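Beta-lactamase (Burkholderia cenocepacia, PDB 5E2G) probably hydrolyses beta-lactams to substituted beta-amino acids, as a member of the class C beta-lactamase family, and may act as a D-alanine carboxypeptidase. Local coordinates at residues Q166-L171 / W216-G221. Residues are numbered along the deposited sequence; the frame is centred on the assembly and turned at random.
Sequences QDFATL and WQPAYG
In the helical part of this serine beta-lactamase fold, the capped N-terminus of helix 168-180 meets the short helix 216-220, with Phe-168 and Ala-169 facing Gln-217 and Pro-218. Pro-218 sets its CG over one face of the Phe-168 ring, 4.1 Å from the centroid and 10° off the normal, a CH-pi contact. At the far end of the same ring, CZ comes to 3.5 Å from Pro-218 CA. With CG anti to the backbone N (chi1 175°), Phe-168 directs its ring toward helix 216-220. Gln-217 runs past it in the opposite direction, and its CB packs 3.6 Å from Phe-168 CE2. Beyond CG the glutamine chain is extended, carrying the amide back to the first helix, where its plane stands 44° from that of the phenyl ring and NE2 approaches the methyl of Ala-169.

No direct hydrogen bond crosses the contact; one water does the bridging. It accepts from Ala-169 N at 2.9 Å, and it donates to Gln-217 OE1 and also to Asp-167 OD1, the latter bond 2.8 Å long. Asp-167 is the N-cap residue. Its OD2 takes Thr-170 N in the capping bond and also Thr-170 OG1, at 2.7 Å, both on the anti side and out of the carboxylate plane. The two carboxylate oxygens thus divide the work, one closing the helix end and the other holding the water that reaches the second helix.

Around this buried joint, Phe-168 also packs on Ala-161 of helix 150-164 and on Thr-68 of helix 64-77. The hydroxyl of Thr-68 is hydrogen-bonded to Pro-218 O, and Ala-219 touches Asn-150 at the start of helix 150-164, while strand 223-224 follows closely, pairing with strand 58-59.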
loop_
_atom_site.group_PDB
_atom_site.type_symbol
_atom_site.label_atom_id
_atom_site.label_comp_id
_atom_site.label_asym_id
_atom_site.label_seq_id
_atom_site.Cartn_x
_atom_site.Cartn_y
_atom_site.Cartn_z
ATOM N N GLN A 166 11.978 9.423 15.995
ATOM C CA GLN A 166 11.532 8.159 16.558
ATOM C C GLN A 166 11.996 6.998 15.686
ATOM O O GLN A 166 12.352 7.170 14.516
ATOM C CB GLN A 166 10.008 8.152 16.740
ATOM C CG GLN A 166 9.451 6.931 17.469
ATOM C CD GLN A 166 10.082 6.700 18.838
ATOM O OE1 GLN A 166 11.042 5.945 18.983
ATOM N NE2 GLN A 166 9.521 7.335 19.849
ATOM N N ASP A 167 12.050 5.827 16.323
ATOM C CA ASP A 167 12.141 4.533 15.662
ATOM C C ASP A 167 10.982 4.351 14.686
ATOM O O ASP A 167 9.845 4.723 14.979
ATOM C CB ASP A 167 12.130 3.453 16.756
ATOM C CG ASP A 167 12.104 2.035 16.220
ATOM O OD1 ASP A 167 13.145 1.556 15.717
ATOM O OD2 ASP A 167 11.050 1.377 16.367
ATOM N N PHE A 168 11.267 3.784 13.509
ATOM C CA PHE A 168 10.218 3.653 12.499
ATOM C C PHE A 168 9.080 2.746 12.975
ATOM O O PHE A 168 7.907 3.147 12.973
ATOM C CB PHE A 168 10.777 3.131 11.173
ATOM C CG PHE A 168 9.702 2.877 10.158
ATOM C CD1 PHE A 168 9.162 3.928 9.433
ATOM C CD2 PHE A 168 9.176 1.605 9.982
ATOM C CE1 PHE A 168 8.134 3.714 8.514
ATOM C CE2 PHE A 168 8.154 1.382 9.075
ATOM C CZ PHE A 168 7.629 2.444 8.343
ATOM N N ALA A 169 9.403 1.500 13.353
ATOM C CA ALA A 169 8.361 0.545 13.742
ATOM C C ALA A 169 7.534 1.052 14.917
ATOM O O ALA A 169 6.327 0.786 14.989
ATOM C CB ALA A 169 8.980 -0.816 14.073
ATOM N N THR A 170 8.162 1.796 15.835
ATOM C CA THR A 170 7.446 2.406 16.952
ATOM C C THR A 170 6.434 3.439 16.469
ATOM O O THR A 170 5.316 3.515 16.983
ATOM C CB THR A 170 8.455 3.043 17.910
ATOM O OG1 THR A 170 9.343 2.031 18.397
ATOM C CG2 THR A 170 7.754 3.717 19.077
ATOM N N LEU A 171 6.812 4.253 15.487
ATOM C CA LEU A 171 5.888 5.241 14.938
ATOM C C LEU A 171 4.668 4.583 14.313
ATOM O O LEU A 171 3.569 5.135 14.359
ATOM C CB LEU A 171 6.598 6.101 13.900
ATOM C CG LEU A 171 7.560 7.183 14.392
ATOM C CD1 LEU A 171 8.425 7.686 13.253
ATOM C CD2 LEU A 171 6.775 8.316 15.027
ATOM N N TRP A 216 12.944 -3.067 5.054
ATOM C CA TRP A 216 11.836 -4.004 4.893
ATOM C C TRP A 216 10.567 -3.499 5.556
ATOM O O TRP A 216 9.465 -3.781 5.078
ATOM C CB TRP A 216 12.194 -5.371 5.480
ATOM C CG TRP A 216 12.228 -5.401 6.989
ATOM C CD1 TRP A 216 13.306 -5.140 7.794
ATOM C CD2 TRP A 216 11.133 -5.706 7.870
ATOM N NE1 TRP A 216 12.948 -5.264 9.118
ATOM C CE2 TRP A 216 11.622 -5.614 9.192
ATOM C CE3 TRP A 216 9.789 -6.051 7.668
ATOM C CZ2 TRP A 216 10.809 -5.849 10.308
ATOM C CZ3 TRP A 216 8.988 -6.291 8.779
ATOM C CH2 TRP A 216 9.502 -6.185 10.079
ATOM N N GLN A 217 10.695 -2.792 6.670
ATOM C CA GLN A 217 9.506 -2.307 7.366
ATOM C C GLN A 217 8.766 -1.245 6.567
ATOM O O GLN A 217 7.537 -1.367 6.410
ATOM C CB GLN A 217 9.894 -1.788 8.751
ATOM C CG GLN A 217 11.216 -2.318 9.248
ATOM C CD GLN A 217 11.599 -1.732 10.583
ATOM O OE1 GLN A 217 12.147 -0.632 10.656
ATOM N NE2 GLN A 217 11.305 -2.461 11.655
ATOM N N PRO A 218 9.416 -0.198 6.036
ATOM C CA PRO A 218 8.640 0.847 5.356
ATOM C C PRO A 218 8.066 0.406 4.027
ATOM O O PRO A 218 7.046 0.959 3.603
ATOM C CB PRO A 218 9.659 1.987 5.172
ATOM C CG PRO A 218 10.846 1.620 5.986
ATOM C CD PRO A 218 10.854 0.131 6.028
ATOM N N ALA A 219 8.674 -0.572 3.361
ATOM C CA ALA A 219 8.276 -0.911 2.003
ATOM C C ALA A 219 7.258 -2.042 1.943
ATOM O O ALA A 219 6.385 -2.034 1.070
ATOM C CB ALA A 219 9.512 -1.279 1.176
ATOM N N TYR A 220 7.344 -3.016 2.849
ATOM C CA TYR A 220 6.444 -4.169 2.748
ATOM C C TYR A 220 6.266 -4.890 4.077
ATOM O O TYR A 220 5.914 -6.073 4.065
ATOM C CB TYR A 220 6.967 -5.153 1.698
ATOM C CG TYR A 220 8.425 -5.543 1.882
ATOM C CD1 TYR A 220 9.440 -4.822 1.258
ATOM C CD2 TYR A 220 8.788 -6.641 2.671
ATOM C CE1 TYR A 220 10.775 -5.171 1.415
ATOM C CE2 TYR A 220 10.128 -7.003 2.830
ATOM C CZ TYR A 220 11.116 -6.260 2.196
ATOM O OH TYR A 220 12.446 -6.593 2.338
ATOM N N GLY A 221 6.498 -4.235 5.208
ATOM C CA GLY A 221 6.547 -4.911 6.485
ATOM C C GLY A 221 5.225 -5.140 7.172
ATOM O O GLY A 221 5.219 -5.725 8.257
HETATM O O HOH W 1 12.060 0.435 13.380
#